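Local coordinates for seryl-tRNA synthetase, cytoplasmic (Candida albicans, PDB 3QO8), which catalyses the two-step attachment of serine to tRNA(Ser), activating the amino acid with ATP to Ser-AMP before transferring it to the acceptor end of the tRNA, at residues Gln22-Asp27 with Val116-Asp121; Asp33-Glu38 with Arg102-Gln107; Lys40-Leu45 with Glu92-Ala97; Glu382-Ile387 with Lys395-Cys400. All blocks are in the same frame, centred on the assembly; numbering follows the deposited sequence.

Contact 1 (Gln22-Asp27 with Val116-Asp121); sequences QKKRGD and VVDSQD
Lys24 and Gln120 make the direct polar link, in which the amide NE2 of Gln120 reaches the carbonyl O of Lys24 at 2.9 Å. The bond is weak, with an N-H...O angle of only 128°. A bend at chi2 (-64°) turns CD of Gln120 toward the helix end, from where NE2 reaches Lys24 O. The glutamine amide suits this place because it brings a donor to that carbonyl, which also takes a hydrogen bond from Ser341 OG.

A second polar link runs through water. The ammonium NZ of Lys24 lies 2.7 Å from a water that accepts from it, and that water donates to Val116 O at 2.6 Å. The extended lysine chain spans the distance.

A further touch is van der Waals packing. Lys24 and Asp118 cross at about a right angle, with CG of Lys24 3.8 Å from CG of Asp118. Their charged ends stay apart, NZ of Lys24 lying 6.0 Å from OD2 of Asp118. The Gln120 amide also lies against Gly26, OE1 being 3.8 Å from Gly26 CA.

Gly26 closes the helix with a Schellman motif; glycine adopts its positive phi (76°) easily, and a beta carbon here would collide with Gln120 OE1. Residues 116-121, the irregular link between helix 74-107 and strand 126-131, run past the end of helix 15-25, with Ser341 and Gly342 hydrogen-bonded to their backbone.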
# COMPACT_ATOMS: atom_id res chain seq x y z
N GLN A 22 -3.06 -25.84 25.48
CA GLN A 22 -1.81 -25.10 25.67
C GLN A 22 -0.60 -26.01 25.47
O GLN A 22 0.40 -25.62 24.86
CB GLN A 22 -1.77 -24.46 27.06
CG GLN A 22 -2.70 -23.24 27.20
CD GLN A 22 -2.35 -22.13 26.24
OE1 GLN A 22 -2.94 -22.01 25.17
NE2 GLN A 22 -1.38 -21.31 26.62
N LYS A 23 -0.71 -27.22 25.99
CA LYS A 23 0.37 -28.20 25.90
C LYS A 23 0.61 -28.58 24.44
O LYS A 23 1.76 -28.59 23.98
CB LYS A 23 0.01 -29.44 26.72
CG LYS A 23 1.19 -30.21 27.26
CD LYS A 23 0.74 -31.09 28.42
CE LYS A 23 -0.13 -30.27 29.38
NZ LYS A 23 -0.71 -31.07 30.50
N LYS A 24 -0.46 -28.87 23.71
CA LYS A 24 -0.37 -29.17 22.28
C LYS A 24 0.28 -28.03 21.51
O LYS A 24 1.01 -28.25 20.55
CB LYS A 24 -1.75 -29.44 21.70
CG LYS A 24 -2.42 -30.68 22.23
CD LYS A 24 -3.68 -30.97 21.45
CE LYS A 24 -4.51 -32.05 22.11
NZ LYS A 24 -5.82 -32.13 21.40
N ARG A 25 -0.00 -26.80 21.94
CA ARG A 25 0.50 -25.60 21.26
C ARG A 25 1.98 -25.39 21.55
O ARG A 25 2.66 -24.65 20.83
CB ARG A 25 -0.30 -24.36 21.71
CG ARG A 25 -1.65 -24.19 21.02
CD ARG A 25 -2.36 -22.88 21.43
NE ARG A 25 -3.60 -22.76 20.68
CZ ARG A 25 -3.64 -22.34 19.42
NH1 ARG A 25 -2.52 -21.97 18.80
NH2 ARG A 25 -4.80 -22.29 18.78
N GLY A 26 2.47 -26.02 22.61
CA GLY A 26 3.80 -25.73 23.10
C GLY A 26 3.83 -24.41 23.85
O GLY A 26 4.87 -23.77 23.96
N ASP A 27 2.67 -24.00 24.37
CA ASP A 27 2.56 -22.74 25.10
C ASP A 27 2.33 -22.97 26.60
O ASP A 27 2.13 -24.09 27.04
CB ASP A 27 1.44 -21.86 24.53
CG ASP A 27 1.72 -21.39 23.12
OD1 ASP A 27 2.87 -21.52 22.65
OD2 ASP A 27 0.78 -20.87 22.47
N VAL A 116 -6.61 -32.25 15.22
CA VAL A 116 -5.27 -31.76 14.86
C VAL A 116 -4.16 -32.62 15.48
O VAL A 116 -4.22 -32.96 16.66
CB VAL A 116 -5.08 -30.28 15.29
CG1 VAL A 116 -3.65 -29.81 15.03
CG2 VAL A 116 -6.08 -29.37 14.54
N VAL A 117 -3.16 -32.98 14.67
CA VAL A 117 -2.01 -33.74 15.16
C VAL A 117 -1.26 -32.97 16.23
O VAL A 117 -0.91 -31.80 16.04
CB VAL A 117 -1.03 -34.09 14.02
CG1 VAL A 117 0.27 -34.69 14.58
CG2 VAL A 117 -1.69 -35.06 13.05
N ASP A 118 -1.00 -33.61 17.36
CA ASP A 118 -0.28 -32.99 18.46
C ASP A 118 1.24 -33.12 18.27
O ASP A 118 1.81 -34.17 18.54
CB ASP A 118 -0.71 -33.61 19.78
CG ASP A 118 0.12 -33.13 20.96
OD1 ASP A 118 0.95 -32.21 20.78
OD2 ASP A 118 -0.07 -33.65 22.07
N SER A 119 1.89 -32.05 17.83
CA SER A 119 3.33 -32.09 17.59
C SER A 119 3.90 -30.71 17.37
O SER A 119 3.19 -29.79 16.97
CB SER A 119 3.65 -32.95 16.37
OG SER A 119 5.04 -32.97 16.12
N GLN A 120 5.19 -30.56 17.63
CA GLN A 120 5.88 -29.30 17.37
C GLN A 120 6.66 -29.39 16.07
O GLN A 120 7.32 -28.43 15.66
CB GLN A 120 6.83 -28.98 18.52
CG GLN A 120 6.17 -29.04 19.89
CD GLN A 120 5.07 -28.00 20.07
OE1 GLN A 120 5.27 -26.81 19.81
NE2 GLN A 120 3.91 -28.46 20.50
N ASP A 121 6.57 -30.53 15.40
CA ASP A 121 7.39 -30.81 14.23
C ASP A 121 6.54 -30.98 12.98
O ASP A 121 5.77 -31.95 12.86
CB ASP A 121 8.22 -32.08 14.48
CG ASP A 121 9.23 -32.36 13.39
OD1 ASP A 121 9.20 -31.68 12.34
OD2 ASP A 121 10.06 -33.27 13.58
O HOH W 1 -5.62 -32.09 18.72

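Contact 2 (Asp33-Glu38 with Arg102-Gln107); sequences DEIIAE and RSKINQ
Lys104 touches Ile35, Glu34 and Glu38, and each part of its chain has a different neighbour. Its CB packs on CG1 of Ile35 at 3.6 Å, the two side chains sliding past each other in opposite directions. Farther out, CD passes beside Glu38, 3.6 Å from OE2, and also approaches CB of Glu34. The methylene CE comes to 3.5 Å from Glu34 OE1. At chi4 (-59°) the otherwise extended chain bends, placing NZ on the Glu34 side: NZ forms a salt bridge with Glu34 OE1 at 2.9 Å, meeting that oxygen nearly along its C-O axis. Glu38 OE2 remains 4.2 Å from NZ, beyond a salt bridge, although its charge probably still helps to stabilise the ammonium. A lysine suits this place because its methylenes can cover an apolar neighbour while its tip meets acids one turn apart on the facing helix.

Beneath the charged layer, Ile35 and Ile105 cross at about a right angle, CG2 of Ile35 touching CG1 of Ile105 at 3.7 Å. CD1 of Ile35 reaches on to the Ile105 backbone. The branched isoleucines fill the buried side of the interface.

The helix segments run antiparallel, their axes 9.6 Å apart at 156°, as expected in the helical hairpin of the SerRS tRNA-binding arm. Helix 30-65 and helix 74-107 form its two legs; near this end, Phe7 and Val108 touch Ile35, while Met1 and Ile4 from the N-terminal loop pack against Ile105.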
# COMPACT_ATOMS: atom_id res chain seq x y z
N ASP A 33 -4.01 -21.87 35.36
CA ASP A 33 -4.16 -21.76 36.81
C ASP A 33 -4.11 -20.31 37.28
O ASP A 33 -4.90 -19.91 38.14
CB ASP A 33 -3.10 -22.59 37.53
CG ASP A 33 -3.37 -24.08 37.46
OD1 ASP A 33 -4.54 -24.49 37.65
OD2 ASP A 33 -2.41 -24.85 37.20
N GLU A 34 -3.21 -19.52 36.71
CA GLU A 34 -3.08 -18.11 37.07
C GLU A 34 -4.36 -17.35 36.76
O GLU A 34 -4.81 -16.50 37.54
CB GLU A 34 -1.91 -17.47 36.33
CG GLU A 34 -0.59 -18.17 36.60
CD GLU A 34 0.58 -17.55 35.87
OE1 GLU A 34 0.36 -16.57 35.13
OE2 GLU A 34 1.71 -18.03 36.05
N ILE A 35 -4.92 -17.63 35.59
CA ILE A 35 -6.15 -16.98 35.17
C ILE A 35 -7.26 -17.29 36.16
O ILE A 35 -8.00 -16.40 36.59
CB ILE A 35 -6.51 -17.39 33.74
CG1 ILE A 35 -5.61 -16.64 32.76
CG2 ILE A 35 -7.98 -17.11 33.44
CD1 ILE A 35 -5.52 -17.27 31.40
N ILE A 36 -7.35 -18.55 36.58
CA ILE A 36 -8.37 -18.96 37.54
C ILE A 36 -8.18 -18.26 38.89
O ILE A 36 -9.16 -17.81 39.50
CB ILE A 36 -8.38 -20.49 37.74
CG1 ILE A 36 -8.72 -21.18 36.41
CG2 ILE A 36 -9.36 -20.87 38.83
CD1 ILE A 36 -8.58 -22.73 36.47
N ALA A 37 -6.94 -18.15 39.35
CA ALA A 37 -6.68 -17.51 40.63
C ALA A 37 -7.10 -16.04 40.59
O ALA A 37 -7.88 -15.57 41.44
CB ALA A 37 -5.21 -17.63 41.01
N GLU A 38 -6.61 -15.32 39.60
CA GLU A 38 -6.93 -13.90 39.47
C GLU A 38 -8.43 -13.68 39.34
O GLU A 38 -8.97 -12.70 39.86
CB GLU A 38 -6.16 -13.28 38.30
CG GLU A 38 -4.66 -13.53 38.41
CD GLU A 38 -3.83 -12.52 37.64
OE1 GLU A 38 -4.41 -11.68 36.93
OE2 GLU A 38 -2.58 -12.57 37.76
N ARG A 102 -7.72 -10.01 32.01
CA ARG A 102 -7.91 -10.00 30.57
C ARG A 102 -6.59 -10.07 29.80
O ARG A 102 -6.51 -10.67 28.72
CB ARG A 102 -8.74 -8.79 30.14
CG ARG A 102 -10.12 -8.80 30.78
CD ARG A 102 -10.98 -7.61 30.39
NE ARG A 102 -12.26 -7.64 31.08
CZ ARG A 102 -13.34 -8.28 30.63
NH1 ARG A 102 -13.30 -8.94 29.48
NH2 ARG A 102 -14.46 -8.26 31.34
N SER A 103 -5.54 -9.49 30.37
CA SER A 103 -4.22 -9.54 29.76
C SER A 103 -3.72 -10.97 29.68
O SER A 103 -3.12 -11.37 28.68
CB SER A 103 -3.23 -8.70 30.57
OG SER A 103 -1.90 -9.02 30.23
N LYS A 104 -3.96 -11.73 30.74
CA LYS A 104 -3.55 -13.12 30.79
C LYS A 104 -4.39 -13.96 29.83
O LYS A 104 -3.85 -14.75 29.07
CB LYS A 104 -3.64 -13.67 32.21
CG LYS A 104 -2.52 -13.20 33.11
CD LYS A 104 -2.50 -13.95 34.43
CE LYS A 104 -1.33 -13.52 35.30
NZ LYS A 104 -0.03 -13.74 34.63
N ILE A 105 -5.70 -13.77 29.86
CA ILE A 105 -6.57 -14.52 28.98
C ILE A 105 -6.21 -14.28 27.53
O ILE A 105 -6.26 -15.20 26.69
CB ILE A 105 -8.04 -14.18 29.23
CG1 ILE A 105 -8.46 -14.72 30.61
CG2 ILE A 105 -8.91 -14.74 28.11
CD1 ILE A 105 -9.81 -14.23 31.06
N ASN A 106 -5.79 -13.06 27.23
CA ASN A 106 -5.39 -12.70 25.88
C ASN A 106 -4.20 -13.50 25.36
O ASN A 106 -4.03 -13.67 24.16
CB ASN A 106 -5.09 -11.20 25.80
CG ASN A 106 -4.68 -10.77 24.41
OD1 ASN A 106 -5.49 -10.78 23.48
ND2 ASN A 106 -3.42 -10.39 24.26
N GLN A 107 -3.37 -13.98 26.28
CA GLN A 107 -2.20 -14.78 25.91
C GLN A 107 -2.54 -16.23 25.54
O GLN A 107 -1.75 -16.90 24.88
CB GLN A 107 -1.18 -14.77 27.05
CG GLN A 107 -0.68 -13.41 27.45
CD GLN A 107 0.37 -13.49 28.53
OE1 GLN A 107 1.33 -14.25 28.42
NE2 GLN A 107 0.18 -12.72 29.59

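Contact 3 (Lys40-Leu45 with Glu92-Ala97); sequences KEWVKL and EKEAEA
The indole NE1 of Trp42 donates a hydrogen bond to OE2 of Glu94, 2.8 Å long with an N-H...O angle of 153°. The oxygen accepts through its anti lone pair, the one directed away from the other carboxylate oxygen, and lies somewhat out of the indole plane. The two side chains run side by side and point the same way, with ring and carboxylate planes 66° apart. Both leave their helices with CG anti to the backbone N; a further turn at chi2 bends the glutamate, bringing CD close to NE1. Tryptophan suits the place because it offers a polar N-H beside an apolar ring edge that can meet Ala97, and the acid supplies a strong acceptor.

At the rim of the same ring, CD1 of Trp42 lies 4.2 Å from CB of Ala97. The small alanine lets the helices come near here, with CA atoms of Trp42 and Ala97 5.7 Å apart. Leu45, one turn on from Trp42, directs CD1 onto the backbone between Lys93 and Glu94, and the same methyl lies 3.8 Å from CB of Lys93. The lysine's aliphatic base thus shields the leucine while its extended chain carries the charge away.

This is surface packing along the antiparallel coiled-coil arm: the short axes pass 9.3 Å apart at 152°, joining helix 30-65 to helix 74-107.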
# COMPACT_ATOMS: atom_id res chain seq x y z
N LYS A 40 -10.72 -15.37 40.84
CA LYS A 40 -11.27 -15.49 42.18
C LYS A 40 -10.99 -14.23 42.99
O LYS A 40 -11.85 -13.78 43.76
CB LYS A 40 -10.72 -16.71 42.91
CG LYS A 40 -11.06 -18.04 42.23
CD LYS A 40 -10.74 -19.22 43.13
CE LYS A 40 -11.02 -20.53 42.41
NZ LYS A 40 -10.48 -21.71 43.14
N GLU A 41 -9.80 -13.66 42.82
CA GLU A 41 -9.49 -12.40 43.48
C GLU A 41 -10.45 -11.32 43.00
O GLU A 41 -10.99 -10.55 43.79
CB GLU A 41 -8.04 -11.99 43.23
CG GLU A 41 -7.06 -12.97 43.84
CD GLU A 41 -7.38 -13.28 45.30
OE1 GLU A 41 -7.82 -12.35 46.02
OE2 GLU A 41 -7.20 -14.44 45.73
N TRP A 42 -10.66 -11.27 41.70
CA TRP A 42 -11.57 -10.30 41.13
C TRP A 42 -12.97 -10.43 41.73
O TRP A 42 -13.58 -9.44 42.13
CB TRP A 42 -11.62 -10.43 39.61
CG TRP A 42 -12.58 -9.50 39.00
CD1 TRP A 42 -12.38 -8.18 38.72
CD2 TRP A 42 -13.94 -9.79 38.63
NE1 TRP A 42 -13.52 -7.64 38.18
CE2 TRP A 42 -14.49 -8.60 38.12
CE3 TRP A 42 -14.73 -10.94 38.69
CZ2 TRP A 42 -15.80 -8.53 37.66
CZ3 TRP A 42 -16.04 -10.87 38.22
CH2 TRP A 42 -16.56 -9.67 37.72
N VAL A 43 -13.47 -11.67 41.80
CA VAL A 43 -14.80 -11.92 42.37
C VAL A 43 -14.88 -11.45 43.81
O VAL A 43 -15.87 -10.85 44.22
CB VAL A 43 -15.18 -13.41 42.30
CG1 VAL A 43 -16.44 -13.67 43.11
CG2 VAL A 43 -15.38 -13.84 40.86
N LYS A 44 -13.83 -11.73 44.59
CA LYS A 44 -13.76 -11.28 45.97
C LYS A 44 -13.91 -9.77 46.06
O LYS A 44 -14.69 -9.24 46.87
CB LYS A 44 -12.44 -11.73 46.62
CG LYS A 44 -12.43 -13.20 47.03
CD LYS A 44 -11.02 -13.76 47.15
CE LYS A 44 -10.15 -12.95 48.11
NZ LYS A 44 -10.63 -13.05 49.52
N LEU A 45 -13.16 -9.06 45.22
CA LEU A 45 -13.25 -7.60 45.19
C LEU A 45 -14.65 -7.12 44.81
O LEU A 45 -15.15 -6.15 45.39
CB LEU A 45 -12.20 -7.04 44.24
CG LEU A 45 -10.77 -7.15 44.78
CD1 LEU A 45 -9.73 -6.87 43.71
CD2 LEU A 45 -10.58 -6.22 45.97
N GLU A 92 -10.12 0.64 42.81
CA GLU A 92 -8.83 0.67 42.13
C GLU A 92 -8.26 -0.73 41.94
O GLU A 92 -7.76 -1.07 40.87
CB GLU A 92 -7.87 1.54 42.93
CG GLU A 92 -6.56 1.83 42.23
CD GLU A 92 -5.74 2.87 42.97
OE1 GLU A 92 -6.24 3.40 43.99
OE2 GLU A 92 -4.61 3.16 42.54
N LYS A 93 -8.34 -1.55 42.99
CA LYS A 93 -7.87 -2.93 42.91
C LYS A 93 -8.68 -3.75 41.91
O LYS A 93 -8.14 -4.55 41.16
CB LYS A 93 -7.93 -3.60 44.28
CG LYS A 93 -6.99 -3.02 45.31
CD LYS A 93 -7.17 -3.71 46.65
CE LYS A 93 -6.30 -3.08 47.72
NZ LYS A 93 -6.59 -3.66 49.06
N GLU A 94 -10.00 -3.56 41.93
CA GLU A 94 -10.86 -4.32 41.04
C GLU A 94 -10.47 -4.06 39.59
O GLU A 94 -10.30 -4.99 38.80
CB GLU A 94 -12.33 -3.99 41.29
CG GLU A 94 -13.31 -4.87 40.52
CD GLU A 94 -13.82 -4.20 39.25
OE1 GLU A 94 -14.18 -3.01 39.33
OE2 GLU A 94 -13.86 -4.86 38.19
N ALA A 95 -10.31 -2.79 39.24
CA ALA A 95 -9.98 -2.41 37.87
C ALA A 95 -8.63 -2.98 37.47
O ALA A 95 -8.44 -3.39 36.32
CB ALA A 95 -10.00 -0.89 37.71
N GLU A 96 -7.69 -3.01 38.41
CA GLU A 96 -6.37 -3.56 38.14
C GLU A 96 -6.46 -5.06 37.92
O GLU A 96 -5.78 -5.62 37.05
CB GLU A 96 -5.42 -3.24 39.29
CG GLU A 96 -3.99 -3.72 39.08
CD GLU A 96 -3.27 -2.97 37.97
OE1 GLU A 96 -3.85 -2.03 37.40
OE2 GLU A 96 -2.10 -3.32 37.67
N ALA A 97 -7.30 -5.73 38.70
CA ALA A 97 -7.48 -7.17 38.60
C ALA A 97 -8.12 -7.54 37.27
O ALA A 97 -7.70 -8.49 36.62
CB ALA A 97 -8.32 -7.68 39.75

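Contact 4 (Glu382-Ile387 with Lys395-Cys400); sequences EIRCGI and KKYVHC
Chi1 of -59° sets the Tyr397 ring carbon CG anti to its carbonyl carbon, and the ring edge meets the backbone C and O of Ile383. In one of the two conformers modelled for Glu382, a bend at chi2 (-72°) turns CD back toward this ring, and Tyr397 OH donates to Glu382 OE1 at 2.9 Å. The hydroxyl oxygen then lies on the syn side of OE1, 32° out of the carboxylate plane. A tyrosine suits this place, its hydroxyl reaching the acid beyond the backbone.

Backbone bonds flank the pair Arg384-Tyr397, a single beta bridge: Cys385 N to Lys396 O (2.8 Å) and Val398 N to Ile383 O (3.1 Å). The bridge ties strand 384-385, which pairs in parallel with 259-260, to the chain leading into strand 399-404 of the large class II catalytic sheet. Beside it, CG2 of Ile383 meets CG2 of Val398 at 3.5 Å, and Phe260 and Leu306 extend this apolar cluster.

Lys395 CD sits 3.8 Å above one face of the Arg384 guanidinium, offset toward its rim. The lysine methylenes carry this contact, for Arg384 NH1 and Lys395 NZ are like charges only 3.9 Å apart. Arg384 also makes a cation-pi contact with Trp259, and its NE donates to a water at 3.1 Å.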
# COMPACT_ATOMS: atom_id res chain seq x y z
N GLU A 382 -16.65 -8.41 19.18
CA GLU A 382 -18.08 -8.38 19.52
C GLU A 382 -18.97 -8.52 18.30
O GLU A 382 -19.78 -7.64 17.99
CB GLU A 382 -18.43 -7.10 20.30
CG GLU A 382 -17.67 -6.95 21.61
CD GLU A 382 -18.14 -7.91 22.69
OE1 GLU A 382 -19.17 -8.59 22.49
OE2 GLU A 382 -17.47 -7.99 23.75
N ILE A 383 -18.82 -9.64 17.60
CA ILE A 383 -19.67 -9.94 16.45
C ILE A 383 -20.64 -11.05 16.84
O ILE A 383 -20.31 -12.23 16.79
CB ILE A 383 -18.86 -10.34 15.22
CG1 ILE A 383 -17.77 -9.30 14.95
CG2 ILE A 383 -19.78 -10.51 14.00
CD1 ILE A 383 -16.83 -9.68 13.78
N ARG A 384 -21.84 -10.65 17.26
CA ARG A 384 -22.77 -11.59 17.88
C ARG A 384 -23.59 -12.38 16.87
O ARG A 384 -23.85 -11.93 15.75
CB ARG A 384 -23.70 -10.87 18.87
CG ARG A 384 -22.95 -10.20 20.01
CD ARG A 384 -23.89 -9.58 21.04
NE ARG A 384 -24.73 -10.59 21.68
CZ ARG A 384 -25.44 -10.37 22.78
NH1 ARG A 384 -25.42 -9.18 23.37
NH2 ARG A 384 -26.18 -11.35 23.29
N CYS A 385 -23.99 -13.57 17.29
CA CYS A 385 -24.77 -14.47 16.47
C CYS A 385 -26.01 -14.96 17.23
O CYS A 385 -25.89 -15.57 18.29
CB CYS A 385 -23.92 -15.68 16.07
SG CYS A 385 -24.75 -16.80 14.94
N GLY A 386 -27.18 -14.68 16.67
CA GLY A 386 -28.44 -15.17 17.19
C GLY A 386 -28.77 -14.79 18.63
O GLY A 386 -28.13 -13.90 19.22
N ILE A 387 -29.78 -15.47 19.16
CA ILE A 387 -30.27 -15.31 20.54
C ILE A 387 -29.90 -13.98 21.19
O ILE A 387 -30.75 -13.32 21.78
CB ILE A 387 -29.80 -16.48 21.44
CG1 ILE A 387 -30.46 -16.39 22.82
CG2 ILE A 387 -28.28 -16.50 21.56
CD1 ILE A 387 -30.07 -17.53 23.76
N LYS A 395 -22.74 -14.71 25.97
CA LYS A 395 -22.99 -14.18 24.63
C LYS A 395 -22.56 -15.20 23.59
O LYS A 395 -21.54 -15.87 23.75
CB LYS A 395 -22.24 -12.87 24.41
CG LYS A 395 -22.62 -11.73 25.35
CD LYS A 395 -22.07 -10.41 24.83
CE LYS A 395 -22.43 -9.23 25.73
NZ LYS A 395 -22.11 -7.91 25.10
N LYS A 396 -23.35 -15.34 22.53
CA LYS A 396 -22.97 -16.23 21.43
C LYS A 396 -22.45 -15.40 20.25
O LYS A 396 -23.10 -14.44 19.82
CB LYS A 396 -24.13 -17.12 21.01
CG LYS A 396 -23.78 -18.08 19.88
CD LYS A 396 -24.90 -19.07 19.60
CE LYS A 396 -25.94 -18.48 18.67
NZ LYS A 396 -26.97 -19.48 18.25
N TYR A 397 -21.28 -15.78 19.75
CA TYR A 397 -20.65 -15.06 18.65
C TYR A 397 -20.61 -15.91 17.38
O TYR A 397 -20.71 -17.15 17.45
CB TYR A 397 -19.22 -14.66 19.05
CG TYR A 397 -19.18 -13.78 20.27
CD1 TYR A 397 -19.50 -12.43 20.18
CD2 TYR A 397 -18.83 -14.29 21.52
CE1 TYR A 397 -19.46 -11.61 21.28
CE2 TYR A 397 -18.80 -13.47 22.65
CZ TYR A 397 -19.12 -12.13 22.52
OH TYR A 397 -19.10 -11.27 23.59
N VAL A 398 -20.48 -15.25 16.23
CA VAL A 398 -20.29 -15.96 14.97
C VAL A 398 -18.94 -16.66 15.00
O VAL A 398 -18.09 -16.38 15.85
CB VAL A 398 -20.28 -14.98 13.78
CG1 VAL A 398 -21.61 -14.26 13.65
CG2 VAL A 398 -19.14 -13.97 13.94
N HIS A 399 -18.74 -17.59 14.08
CA HIS A 399 -17.40 -18.11 13.88
C HIS A 399 -16.81 -17.41 12.67
O HIS A 399 -17.54 -17.12 11.72
CB HIS A 399 -17.42 -19.62 13.66
CG HIS A 399 -17.57 -20.41 14.93
ND1 HIS A 399 -17.43 -21.78 14.97
CD2 HIS A 399 -17.84 -20.02 16.19
CE1 HIS A 399 -17.61 -22.20 16.21
NE2 HIS A 399 -17.86 -21.15 16.97
N CYS A 400 -15.51 -17.14 12.73
CA CYS A 400 -14.77 -16.57 11.61
C CYS A 400 -13.78 -17.57 11.05
O CYS A 400 -13.07 -18.25 11.80
CB CYS A 400 -14.03 -15.31 12.02
SG CYS A 400 -15.15 -14.10 12.80
O HOH W 2 -25.62 -13.37 20.66

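Contacts 2 and 3 are successive crossings between helix 30-65 and helix 74-107, their centres 13 Å apart, contact 3 being the farther from the centre of the chain. Contact 1 spans this whole hairpin along the chain, meeting the loop after its second leg; its centre is 20 Å from that of contact 2. In contact 1, the side chain of Arg25, its guanidinium hydrogen-bonded to Asn110 O, is about 4 Å from a magnesium ion and about 14 Å from the seryl-adenylate analogue. Contact 4 belongs to the catalytic core, its centre 23 Å from that of contact 2 and its Ile383 side chain about 11 Å from that of Glu248, a probable serine-binding residue.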